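Local atomic coordinates of putative RnfG subunit of electron transport complex (Thermotoga maritima, PDB entry 3DCZ), a protein that probably carries FMN as the G subunit of a membrane-bound Rnf complex that couples electron transfer to the movement of ions across the membrane. Residues E48-K53 with Y74-K79; E66-G71 with S88-G93; V100-I105 with T193-M198. One frame throughout, in Å; residues are numbered along the deposited sequence.

Contact 1. Residues E48-K53 with Y74-K79; sequences EEIVKK and YEFVTK
Ile50 of helix 44-54 presses against the ring of Phe76 on strand 67-77, in a helix-on-sheet contact at one side of the five-stranded antiparallel sheet. Segment 48-53 runs roughly antiparallel to strand residues 74-77, at 150°, with axes 8.8 Å apart. Two branches of Ile50 share one side of the ring: CG2 comes within 3.5 Å of Phe76 CE2, and CD1 lies 3.6 Å from Phe76 CD2. CG2 is anti to the backbone N (chi1 -71° for CG1), which also leaves it 3.6 Å from the backbone oxygen of Glu75. Val51, one residue on, divides its methyls between two rings. Its CG2 lies near the plane of the Phe76 ring at the CZ edge, a loose 4.4 Å away, while CG1 is 4.0 Å from Tyr74 CE1. An alanine in place of Phe76 would probably open a gap beneath Ile50 and leave its CG2 and CD1 without their aromatic partner. Further out, Leu32 and Val42 pack on Phe76, and Leu25 and Ile28 of helix 22-31 pack on Val51. The far end of Tyr74 is tethered by its hydroxyl, which hydrogen-bonds to Gly55 O, just past the helix, and to Lys24 NZ. Beside that tethered end, the backbone oxygen of Val51 lies near the plane of the ring at its edge, 3.9 Å from Tyr74 CE1.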
ATOM      1  N   GLU A  48       2.153   5.224 -16.746  1.00 18.22           N
ATOM      2  CA  GLU A  48       2.604   4.195 -17.686  1.00 21.78           C
ATOM      3  C   GLU A  48       4.060   4.414 -18.092  1.00 20.52           C
ATOM      4  O   GLU A  48       4.860   3.470 -18.068  1.00 22.30           O
ATOM      5  CB  GLU A  48       1.733   4.193 -18.955  1.00 22.58           C
ATOM      6  CG  GLU A  48       0.310   3.719 -18.771  1.00 27.50           C
ATOM      7  CD  GLU A  48      -0.646   4.222 -19.870  1.00 30.00           C
ATOM      8  OE1 GLU A  48      -0.178   4.795 -20.893  1.00 36.33           O
ATOM      9  OE2 GLU A  48      -1.874   4.055 -19.706  1.00 32.49           O
ATOM     10  N   GLU A  49       4.400   5.656 -18.430  1.00 20.32           N
ATOM     11  CA  GLU A  49       5.747   5.972 -18.889  0.50 20.21           C
ATOM     12  C   GLU A  49       6.778   5.733 -17.786  1.00 18.48           C
ATOM     13  O   GLU A  49       7.842   5.143 -18.033  1.00 17.85           O
ATOM     14  CB  GLU A  49       5.812   7.404 -19.410  0.50 21.74           C
ATOM     15  CG  GLU A  49       5.084   7.560 -20.753  0.50 26.45           C
ATOM     16  CD  GLU A  49       4.907   9.002 -21.190  0.50 31.01           C
ATOM     17  OE1 GLU A  49       5.350   9.919 -20.464  0.50 35.44           O
ATOM     18  OE2 GLU A  49       4.319   9.215 -22.269  0.50 36.76           O
ATOM     19  N   ILE A  50       6.454   6.165 -16.571  1.00 15.83           N
ATOM     20  CA  ILE A  50       7.360   5.989 -15.438  1.00 16.90           C
ATOM     21  C   ILE A  50       7.553   4.507 -15.116  1.00 16.45           C
ATOM     22  O   ILE A  50       8.661   4.028 -14.864  1.00 15.35           O
ATOM     23  CB  ILE A  50       6.886   6.805 -14.207  1.00 15.24           C
ATOM     24  CG1 ILE A  50       7.093   8.311 -14.438  1.00 13.75           C
ATOM     25  CG2 ILE A  50       7.596   6.337 -12.923  1.00 20.16           C
ATOM     26  CD1 ILE A  50       6.381   9.136 -13.381  1.00 18.38           C
ATOM     27  N   VAL A  51       6.470   3.754 -15.100  1.00 16.07           N
ATOM     28  CA  VAL A  51       6.580   2.333 -14.825  1.00 16.22           C
ATOM     29  C   VAL A  51       7.433   1.630 -15.893  1.00 16.15           C
ATOM     30  O   VAL A  51       8.327   0.824 -15.555  1.00 17.78           O
ATOM     31  CB  VAL A  51       5.173   1.687 -14.742  1.00 16.73           C
ATOM     32  CG1 VAL A  51       5.295   0.197 -14.722  1.00 18.56           C
ATOM     33  CG2 VAL A  51       4.418   2.214 -13.488  1.00 17.06           C
ATOM     34  N   LYS A  52       7.185   1.929 -17.168  1.00 18.20           N
ATOM     35  CA  LYS A  52       7.962   1.315 -18.257  0.50 20.05           C
ATOM     36  C   LYS A  52       9.444   1.704 -18.192  1.00 20.72           C
ATOM     37  O   LYS A  52      10.326   0.863 -18.334  1.00 20.52           O
ATOM     38  CB  LYS A  52       7.330   1.637 -19.612  0.50 21.23           C
ATOM     39  CG  LYS A  52       6.138   0.699 -19.935  0.50 22.81           C
ATOM     40  CD  LYS A  52       5.195   1.269 -20.971  0.50 29.21           C
ATOM     41  CE  LYS A  52       4.115   0.265 -21.382  0.50 31.32           C
ATOM     42  NZ  LYS A  52       4.552  -0.606 -22.508  0.50 37.04           N
ATOM     43  N   LYS A  53       9.721   2.976 -17.957  1.00 18.89           N
ATOM     44  CA  LYS A  53      11.103   3.467 -17.841  1.00 21.37           C
ATOM     45  C   LYS A  53      11.840   2.888 -16.618  1.00 18.90           C
ATOM     46  O   LYS A  53      13.023   2.595 -16.667  1.00 19.98           O
ATOM     47  CB  LYS A  53      11.099   4.997 -17.775  1.00 21.70           C
ATOM     48  CG  LYS A  53      12.472   5.648 -17.658  1.00 29.05           C
ATOM     49  CD  LYS A  53      12.334   7.178 -17.541  1.00 31.67           C
ATOM     50  CE  LYS A  53      13.693   7.877 -17.488  1.00 40.48           C
ATOM     51  NZ  LYS A  53      13.559   9.370 -17.376  1.00 48.04           N
ATOM     52  N   TYR A  74       8.904   2.378  -7.388  1.00 13.00           N
ATOM     53  CA  TYR A  74       8.453   3.364  -8.363  1.00 13.50           C
ATOM     54  C   TYR A  74       8.222   4.694  -7.654  1.00 14.73           C
ATOM     55  O   TYR A  74       7.543   4.739  -6.619  1.00 13.82           O
ATOM     56  CB  TYR A  74       7.134   2.927  -9.005  1.00 14.70           C
ATOM     57  CG  TYR A  74       7.249   1.624  -9.742  1.00 14.04           C
ATOM     58  CD1 TYR A  74       7.840   1.553 -10.995  1.00 16.81           C
ATOM     59  CD2 TYR A  74       6.766   0.459  -9.185  1.00 17.24           C
ATOM     60  CE1 TYR A  74       7.931   0.334 -11.688  1.00 14.29           C
ATOM     61  CE2 TYR A  74       6.859  -0.760  -9.853  1.00 13.99           C
ATOM     62  CZ  TYR A  74       7.432  -0.824 -11.109  1.00 13.35           C
ATOM     63  OH  TYR A  74       7.568  -2.031 -11.819  1.00 16.84           O
ATOM     64  N   GLU A  75       8.782   5.762  -8.216  1.00 13.20           N
ATOM     65  CA  GLU A  75       8.693   7.098  -7.650  1.00 13.02           C
ATOM     66  C   GLU A  75       7.877   8.018  -8.520  1.00 14.99           C
ATOM     67  O   GLU A  75       7.995   7.977  -9.755  1.00 12.75           O
ATOM     68  CB  GLU A  75      10.066   7.704  -7.590  1.00 13.07           C
ATOM     69  CG  GLU A  75      11.049   6.939  -6.722  1.00 15.40           C
ATOM     70  CD  GLU A  75      12.365   7.671  -6.606  1.00 19.27           C
ATOM     71  OE1 GLU A  75      12.448   8.561  -5.745  1.00 18.13           O
ATOM     72  OE2 GLU A  75      13.292   7.399  -7.380  1.00 19.09           O
ATOM     73  N   PHE A  76       7.081   8.856  -7.874  1.00 13.29           N
ATOM     74  CA  PHE A  76       6.216   9.799  -8.579  1.00 13.15           C
ATOM     75  C   PHE A  76       6.194  11.106  -7.807  1.00 15.45           C
ATOM     76  O   PHE A  76       6.591  11.161  -6.635  1.00 14.07           O
ATOM     77  CB  PHE A  76       4.780   9.262  -8.727  1.00 13.26           C
ATOM     78  CG  PHE A  76       4.697   7.898  -9.318  1.00 11.95           C
ATOM     79  CD1 PHE A  76       4.806   6.776  -8.507  1.00 13.81           C
ATOM     80  CD2 PHE A  76       4.538   7.720 -10.679  1.00 13.22           C
ATOM     81  CE1 PHE A  76       4.740   5.487  -9.053  1.00 16.07           C
ATOM     82  CE2 PHE A  76       4.491   6.436 -11.233  1.00 15.09           C
ATOM     83  CZ  PHE A  76       4.592   5.325 -10.414  1.00 13.64           C
ATOM     84  N   VAL A  77       5.741  12.145  -8.501  1.00 14.07           N
ATOM     85  CA  VAL A  77       5.396  13.436  -7.898  1.00 12.52           C
ATOM     86  C   VAL A  77       3.930  13.699  -8.209  1.00 13.34           C
ATOM     87  O   VAL A  77       3.511  13.694  -9.382  1.00 13.76           O
ATOM     88  CB  VAL A  77       6.276  14.594  -8.428  1.00 13.92           C
ATOM     89  CG1 VAL A  77       5.879  15.922  -7.731  1.00 11.49           C
ATOM     90  CG2 VAL A  77       7.758  14.283  -8.196  1.00 14.09           C
ATOM     91  N   THR A  78       3.152  13.932  -7.175  1.00 12.97           N
ATOM     92  CA  THR A  78       1.705  14.169  -7.375  1.00 15.12           C
ATOM     93  C   THR A  78       1.465  15.535  -8.025  1.00 15.89           C
ATOM     94  O   THR A  78       2.370  16.390  -8.079  1.00 14.77           O
ATOM     95  CB  THR A  78       0.926  14.085  -6.059  1.00 16.48           C
ATOM     96  OG1 THR A  78       1.257  15.222  -5.257  1.00 16.37           O
ATOM     97  CG2 THR A  78       1.195  12.752  -5.303  1.00 17.44           C
ATOM     98  N   LYS A  79       0.245  15.763  -8.525  1.00 14.40           N
ATOM     99  CA  LYS A  79      -0.063  17.021  -9.183  1.00 16.42           C
ATOM    100  C   LYS A  79       0.078  18.206  -8.239  1.00 15.59           C
ATOM    101  O   LYS A  79       0.318  19.318  -8.699  1.00 18.23           O
ATOM    102  CB  LYS A  79      -1.469  16.987  -9.812  1.00 16.53           C
ATOM    103  CG  LYS A  79      -1.571  16.094 -11.010  1.00 19.59           C
ATOM    104  CD  LYS A  79      -3.026  15.802 -11.360  1.00 28.31           C
ATOM    105  CE  LYS A  79      -3.149  14.822 -12.507  1.00 31.91           C
ATOM    106  NZ  LYS A  79      -4.582  14.350 -12.642  1.00 41.97           N
TER

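Contact 2. Residues E66-G71 with S88-G93; sequences EGVVLG and SGYAPG
Val68 and Tyr90 face each other on one side of an antiparallel hairpin, their side chains crossing obliquely with Val68 CG2 4.2 Å from Tyr90 CD2. Tyr90 CG is anti to the backbone N (chi1 170°), and the ring carried there meets the valine methyl with its CD2 corner. Two residues along, on the same face, Leu70 and Ser88 pair closely through their first carbons, CB to CB at 3.8 Å. Both are hydrogen-bonded pairs, so each is flanked by two backbone bonds. Leu70 N reaches Ser88 O at 2.8 Å and is almost straight at 171°; Ser88 N returns to Leu70 O at a longer 3.2 Å. Val68 and Tyr90 likewise exchange a reciprocal pair of N-H...O bonds, Val68 N to Tyr90 O and Tyr90 N to Val68 O. Between these pairs, Val69 turns its side chain to the other face opposite Gly89, whose CA lies 3.3 Å from Val68 O in a CA-H...O contact. Where the pairing ends, Gly67 CA comes to 3.2 Å from Tyr90 O, a place where a side chain would collide with that oxygen, and Pro92 CD rests 3.3 Å from Glu66 O. In the sheet the hairpin lies between strands 59-64 and 98-107: Val60 touches Val68 and Leu70, Thr99 touches Leu70 and Ser88, and on the other face Val69 packs on Leu197 and Tyr201 of helix 188-206.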
ATOM      1  N   GLU A  66       9.235 -11.920   8.255  1.00 17.21           N
ATOM      2  CA  GLU A  66       7.793 -12.005   8.179  1.00 18.31           C
ATOM      3  C   GLU A  66       7.233 -11.790   6.782  1.00 16.12           C
ATOM      4  O   GLU A  66       6.029 -11.857   6.581  1.00 18.34           O
ATOM      5  CB  GLU A  66       7.181 -10.942   9.103  1.00 21.21           C
ATOM      6  CG  GLU A  66       7.687 -11.033  10.532  1.00 29.24           C
ATOM      7  CD  GLU A  66       6.631 -11.515  11.449  1.00 38.38           C
ATOM      8  OE1 GLU A  66       5.752 -10.691  11.781  1.00 41.74           O
ATOM      9  OE2 GLU A  66       6.677 -12.696  11.828  1.00 49.87           O
ATOM     10  N   GLY A  67       8.099 -11.498   5.803  1.00 16.18           N
ATOM     11  CA  GLY A  67       7.612 -11.307   4.447  1.00 16.61           C
ATOM     12  C   GLY A  67       8.692 -10.712   3.560  1.00 14.07           C
ATOM     13  O   GLY A  67       9.867 -10.662   3.941  1.00 13.90           O
ATOM     14  N   VAL A  68       8.253 -10.256   2.393  1.00 12.72           N
ATOM     15  CA  VAL A  68       9.168  -9.812   1.345  1.00 12.88           C
ATOM     16  C   VAL A  68       8.650  -8.510   0.725  1.00 12.85           C
ATOM     17  O   VAL A  68       7.474  -8.376   0.431  1.00 12.91           O
ATOM     18  CB  VAL A  68       9.288 -10.894   0.224  1.00 12.00           C
ATOM     19  CG1 VAL A  68      10.307 -10.415  -0.851  1.00 14.92           C
ATOM     20  CG2 VAL A  68       9.696 -12.248   0.775  1.00 10.30           C
ATOM     21  N   VAL A  69       9.558  -7.554   0.561  1.00 12.87           N
ATOM     22  CA  VAL A  69       9.283  -6.322  -0.163  1.00 12.02           C
ATOM     23  C   VAL A  69       9.844  -6.423  -1.572  1.00 13.28           C
ATOM     24  O   VAL A  69      10.985  -6.851  -1.777  1.00 14.04           O
ATOM     25  CB  VAL A  69       9.865  -5.115   0.587  1.00 13.52           C
ATOM     26  CG1 VAL A  69       9.741  -3.838  -0.253  1.00 13.91           C
ATOM     27  CG2 VAL A  69       9.160  -4.969   1.981  1.00 15.04           C
ATOM     28  N   LEU A  70       8.969  -6.108  -2.519  1.00 13.64           N
ATOM     29  CA  LEU A  70       9.208  -6.300  -3.936  1.00 14.15           C
ATOM     30  C   LEU A  70       9.312  -4.980  -4.655  1.00 14.98           C
ATOM     31  O   LEU A  70       8.537  -4.057  -4.402  1.00 15.82           O
ATOM     32  CB  LEU A  70       8.066  -7.115  -4.502  1.00 13.78           C
ATOM     33  CG  LEU A  70       7.835  -8.472  -3.858  1.00 13.84           C
ATOM     34  CD1 LEU A  70       6.483  -9.071  -4.292  1.00 16.72           C
ATOM     35  CD2 LEU A  70       8.950  -9.428  -4.267  1.00 16.13           C
ATOM     36  N   GLY A  71      10.264  -4.890  -5.569  1.00 14.10           N
ATOM     37  CA  GLY A  71      10.459  -3.658  -6.343  1.00 15.93           C
ATOM     38  C   GLY A  71      10.240  -3.919  -7.821  1.00 16.75           C
ATOM     39  O   GLY A  71       9.726  -4.960  -8.218  1.00 16.51           O
ATOM     40  N   SER A  88       5.571  -3.142  -3.843  1.00 15.50           N
ATOM     41  CA  SER A  88       4.783  -4.340  -3.692  1.00 15.17           C
ATOM     42  C   SER A  88       5.316  -5.142  -2.493  1.00 14.50           C
ATOM     43  O   SER A  88       6.442  -4.948  -2.015  1.00 12.87           O
ATOM     44  CB  SER A  88       4.905  -5.143  -4.992  1.00 19.87           C
ATOM     45  OG  SER A  88       4.140  -4.499  -6.015  1.00 27.75           O
ATOM     46  N   GLY A  89       4.516  -6.098  -2.052  1.00 15.08           N
ATOM     47  CA  GLY A  89       4.915  -6.924  -0.959  1.00 14.00           C
ATOM     48  C   GLY A  89       4.182  -8.235  -0.869  1.00 14.65           C
ATOM     49  O   GLY A  89       3.137  -8.447  -1.513  1.00 15.20           O
ATOM     50  N   TYR A  90       4.775  -9.111  -0.085  1.00 13.58           N
ATOM     51  CA  TYR A  90       4.297 -10.460   0.137  1.00 11.55           C
ATOM     52  C   TYR A  90       4.402 -10.818   1.623  1.00 11.58           C
ATOM     53  O   TYR A  90       5.366 -10.459   2.278  1.00 13.82           O
ATOM     54  CB  TYR A  90       5.184 -11.451  -0.631  1.00 13.15           C
ATOM     55  CG  TYR A  90       4.939 -12.907  -0.286  1.00 11.87           C
ATOM     56  CD1 TYR A  90       3.895 -13.634  -0.863  1.00 15.69           C
ATOM     57  CD2 TYR A  90       5.729 -13.546   0.674  1.00 12.99           C
ATOM     58  CE1 TYR A  90       3.692 -14.958  -0.503  1.00 15.62           C
ATOM     59  CE2 TYR A  90       5.527 -14.857   1.019  1.00 14.62           C
ATOM     60  CZ  TYR A  90       4.511 -15.550   0.444  1.00 13.11           C
ATOM     61  OH  TYR A  90       4.367 -16.869   0.864  1.00 17.84           O
ATOM     62  N   ALA A  91       3.452 -11.579   2.131  1.00 13.71           N
ATOM     63  CA  ALA A  91       3.579 -12.239   3.417  1.00 13.51           C
ATOM     64  C   ALA A  91       3.000 -13.636   3.313  1.00 14.36           C
ATOM     65  O   ALA A  91       2.073 -13.865   2.545  1.00 18.56           O
ATOM     66  CB  ALA A  91       2.865 -11.424   4.539  1.00 16.18           C
ATOM     67  N   PRO A  92       3.571 -14.574   4.076  1.00 17.05           N
ATOM     68  CA  PRO A  92       2.972 -15.935   4.125  1.00 23.13           C
ATOM     69  C   PRO A  92       1.473 -15.875   4.503  1.00 24.67           C
ATOM     70  O   PRO A  92       1.082 -15.094   5.344  1.00 27.74           O
ATOM     71  CB  PRO A  92       3.794 -16.652   5.188  1.00 25.00           C
ATOM     72  CG  PRO A  92       5.066 -15.890   5.329  1.00 22.74           C
ATOM     73  CD  PRO A  92       4.763 -14.449   4.926  1.00 18.29           C
ATOM     74  N   GLY A  93       0.638 -16.667   3.844  1.00 29.51           N
ATOM     75  CA  GLY A  93      -0.824 -16.504   3.925  1.00 30.69           C
ATOM     76  C   GLY A  93      -1.302 -16.113   2.531  1.00 34.15           C
ATOM     77  O   GLY A  93      -2.464 -16.308   2.184  1.00 37.43           O
TER

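Contact 3. Residues V100-I105 with T193-M198; sequences VVACFI and TALNLM
Met198, a selenomethionine, lays its side chain across Val100, Ala102 and Phe104, the three residues of segment 100-105 that point toward the helix. Its CB is 3.9 Å from Phe104 CE1, the two side chains crossing at about a right angle. Farther along the chain, SE lies 3.9 Å from Ala102 CB. The same selenium stands 4.0 Å from the backbone oxygen of Val100, whereas the position of the CE methyl beyond it is doubtful. One turn earlier, Leu195 brings CD2 down to 3.5 Å from Ala102 CB, the small methyl of Ala102 leaving room for it and for the selenium. The arrangement is a helix laid over one face of the antiparallel sheet within the FMN-binding domain: segment 193-198 of helix 188-206 crosses segment 100-105 at -46°, with the axes 9.2 Å apart, and all six touching residues are buried. Leu87 of the adjoining strand 83-90 extends the apolar layer by packing on both Phe104 and Met198, and Leu153 packs on Leu195 from a loop. At the start of the strand segment, Val100 straddles two helix residues: CG1 lies 4.2 Å from Leu195 CD2, and CG2 lies 4.0 Å from Ala194 CB.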
ATOM      1  N   VAL A 100       0.673  -7.690  -2.864  1.00 14.92           N
ATOM      2  CA  VAL A 100      -0.013  -6.484  -2.407  1.00 13.90           C
ATOM      3  C   VAL A 100       0.753  -5.254  -2.970  1.00 15.14           C
ATOM      4  O   VAL A 100       1.964  -5.134  -2.718  1.00 16.60           O
ATOM      5  CB  VAL A 100       0.009  -6.346  -0.860  1.00 17.47           C
ATOM      6  CG1 VAL A 100      -0.784  -5.087  -0.441  1.00 18.90           C
ATOM      7  CG2 VAL A 100      -0.561  -7.595  -0.184  1.00 23.35           C
ATOM      8  N   VAL A 101       0.058  -4.370  -3.697  1.00 13.89           N
ATOM      9  CA  VAL A 101       0.647  -3.136  -4.265  1.00 13.28           C
ATOM     10  C   VAL A 101       0.142  -2.001  -3.379  1.00 13.32           C
ATOM     11  O   VAL A 101      -1.021  -2.004  -2.958  1.00 13.10           O
ATOM     12  CB  VAL A 101       0.188  -2.913  -5.751  1.00 12.43           C
ATOM     13  CG1 VAL A 101       0.759  -1.609  -6.287  1.00 15.25           C
ATOM     14  CG2 VAL A 101       0.618  -4.157  -6.602  1.00 14.58           C
ATOM     15  N   ALA A 102       0.997  -1.062  -3.048  1.00 14.17           N
ATOM     16  CA  ALA A 102       0.610   0.046  -2.182  1.00 12.88           C
ATOM     17  C   ALA A 102       1.343   1.309  -2.557  1.00 15.03           C
ATOM     18  O   ALA A 102       2.455   1.248  -3.053  1.00 13.73           O
ATOM     19  CB  ALA A 102       0.834  -0.292  -0.712  1.00 14.44           C
ATOM     20  N   CYS A 103       0.700   2.436  -2.292  1.00 13.28           N
ATOM     21  CA  CYS A 103       1.248   3.757  -2.540  1.00 13.69           C
ATOM     22  C   CYS A 103       1.336   4.492  -1.197  1.00 14.28           C
ATOM     23  O   CYS A 103       0.360   4.599  -0.450  1.00 13.45           O
ATOM     24  CB  CYS A 103       0.341   4.583  -3.485  1.00 15.10           C
ATOM     25  SG  CYS A 103       0.887   6.310  -3.613  1.00 15.49           S
ATOM     26  N   PHE A 104       2.540   4.982  -0.901  1.00 12.98           N
ATOM     27  CA  PHE A 104       2.823   5.779   0.273  1.00 15.01           C
ATOM     28  C   PHE A 104       3.220   7.164  -0.211  1.00 15.57           C
ATOM     29  O   PHE A 104       3.942   7.311  -1.183  1.00 15.73           O
ATOM     30  CB  PHE A 104       3.987   5.196   1.083  1.00 15.57           C
ATOM     31  CG  PHE A 104       3.687   3.859   1.683  1.00 14.04           C
ATOM     32  CD1 PHE A 104       3.837   2.675   0.953  1.00 15.12           C
ATOM     33  CD2 PHE A 104       3.276   3.768   3.002  1.00 14.32           C
ATOM     34  CE1 PHE A 104       3.506   1.433   1.511  1.00 17.35           C
ATOM     35  CE2 PHE A 104       3.004   2.499   3.581  1.00 14.67           C
ATOM     36  CZ  PHE A 104       3.117   1.334   2.812  1.00 13.96           C
ATOM     37  N   ILE A 105       2.778   8.170   0.503  1.00 13.19           N
ATOM     38  CA  ILE A 105       3.108   9.547   0.174  1.00 13.31           C
ATOM     39  C   ILE A 105       3.892  10.160   1.318  1.00 17.55           C
ATOM     40  O   ILE A 105       3.495  10.105   2.481  1.00 16.05           O
ATOM     41  CB  ILE A 105       1.851  10.358  -0.154  1.00 14.54           C
ATOM     42  CG1 ILE A 105       1.201   9.749  -1.410  1.00 18.03           C
ATOM     43  CG2 ILE A 105       2.181  11.857  -0.348  1.00 16.40           C
ATOM     44  CD1 ILE A 105      -0.202  10.225  -1.700  1.00 26.06           C
ATOM     45  N   THR A 193       0.555  -7.254   7.288  1.00 14.20           N
ATOM     46  CA  THR A 193       1.978  -7.549   7.478  1.00 13.73           C
ATOM     47  C   THR A 193       2.796  -7.020   6.309  1.00 13.24           C
ATOM     48  O   THR A 193       3.822  -6.343   6.502  1.00 15.09           O
ATOM     49  CB  THR A 193       2.194  -9.054   7.667  1.00 15.16           C
ATOM     50  OG1 THR A 193       1.583  -9.457   8.913  1.00 15.83           O
ATOM     51  CG2 THR A 193       3.681  -9.404   7.732  1.00 15.97           C
ATOM     52  N   ALA A 194       2.355  -7.340   5.094  1.00 14.32           N
ATOM     53  CA  ALA A 194       2.996  -6.831   3.874  1.00 14.52           C
ATOM     54  C   ALA A 194       3.116  -5.289   3.881  1.00 13.29           C
ATOM     55  O   ALA A 194       4.184  -4.712   3.615  1.00 14.75           O
ATOM     56  CB  ALA A 194       2.233  -7.323   2.635  1.00 13.42           C
ATOM     57  N   LEU A 195       2.021  -4.627   4.220  1.00 14.05           N
ATOM     58  CA  LEU A 195       1.980  -3.156   4.289  1.00 14.15           C
ATOM     59  C   LEU A 195       2.992  -2.628   5.321  1.00 14.25           C
ATOM     60  O   LEU A 195       3.742  -1.681   5.058  1.00 14.31           O
ATOM     61  CB  LEU A 195       0.554  -2.691   4.626  1.00 15.40           C
ATOM     62  CG  LEU A 195      -0.421  -2.866   3.465  1.00 13.85           C
ATOM     63  CD1 LEU A 195      -1.850  -2.565   3.953  1.00 13.93           C
ATOM     64  CD2 LEU A 195      -0.036  -1.975   2.238  1.00 16.03           C
ATOM     65  N   ASN A 196       3.024  -3.262   6.490  1.00 14.18           N
ATOM     66  CA  ASN A 196       3.954  -2.872   7.511  1.00 12.12           C
ATOM     67  C   ASN A 196       5.414  -3.038   7.060  1.00 12.28           C
ATOM     68  O   ASN A 196       6.281  -2.233   7.380  1.00 14.29           O
ATOM     69  CB  ASN A 196       3.708  -3.673   8.780  1.00 12.58           C
ATOM     70  CG  ASN A 196       2.538  -3.166   9.594  1.00 13.39           C
ATOM     71  OD1 ASN A 196       2.227  -1.959   9.578  1.00 17.39           O
ATOM     72  ND2 ASN A 196       1.924  -4.063  10.354  1.00 15.71           N
ATOM     73  N   LEU A 197       5.703  -4.110   6.331  1.00 13.91           N
ATOM     74  CA  LEU A 197       7.045  -4.301   5.807  1.00 14.09           C
ATOM     75  C   LEU A 197       7.441  -3.268   4.773  1.00 13.27           C
ATOM     76  O   LEU A 197       8.596  -2.811   4.738  1.00 14.61           O
ATOM     77  CB  LEU A 197       7.208  -5.722   5.249  1.00 15.44           C
ATOM     78  CG  LEU A 197       7.175  -6.847   6.285  1.00 14.93           C
ATOM     79  CD1 LEU A 197       7.232  -8.186   5.556  1.00 19.62           C
ATOM     80  CD2 LEU A 197       8.321  -6.645   7.252  1.00 16.88           C
HETATM   81  N   MSE A 198       6.512  -2.930   3.880  1.00 14.63           N
HETATM   82  CA  MSE A 198       6.785  -1.921   2.872  1.00 12.94           C
HETATM   83  C   MSE A 198       7.105  -0.576   3.530  1.00 13.84           C
HETATM   84  O   MSE A 198       8.015   0.130   3.120  1.00 15.24           O
HETATM   85  CB  MSE A 198       5.583  -1.810   1.919  1.00 13.60           C
HETATM   86  CG  MSE A 198       5.576  -2.877   0.861  1.00 15.73           C
HETATM   87 SE   MSE A 198       3.983  -2.607  -0.305  0.75 16.85          SE
HETATM   88  CE  MSE A 198       3.316  -3.823   0.662  1.00 11.54           C
TER

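All three contacts use the same antiparallel sheet. Contacts 1 and 2 share strand 67-77 but lie far apart on it, their centres about 22 Å from each other, with the chain turning a corner at Gly71 between them. Contacts 2 and 3 are neighbours, about 9 Å between centres, and they touch directly: Gly89 N lies 2.8 Å from Val100 O, a probable hydrogen bond between adjoining strands, and Gly67 CA packs 3.3 Å from Leu197 CD1. Contact 1 stays separate from contact 3, about 17 Å between centres and about 5 Å at the nearest atoms. No FMN is present here, and Thr185, the predicted attachment site, falls in the unmodelled residues 181-186, just before helix 188-206 of contact 3.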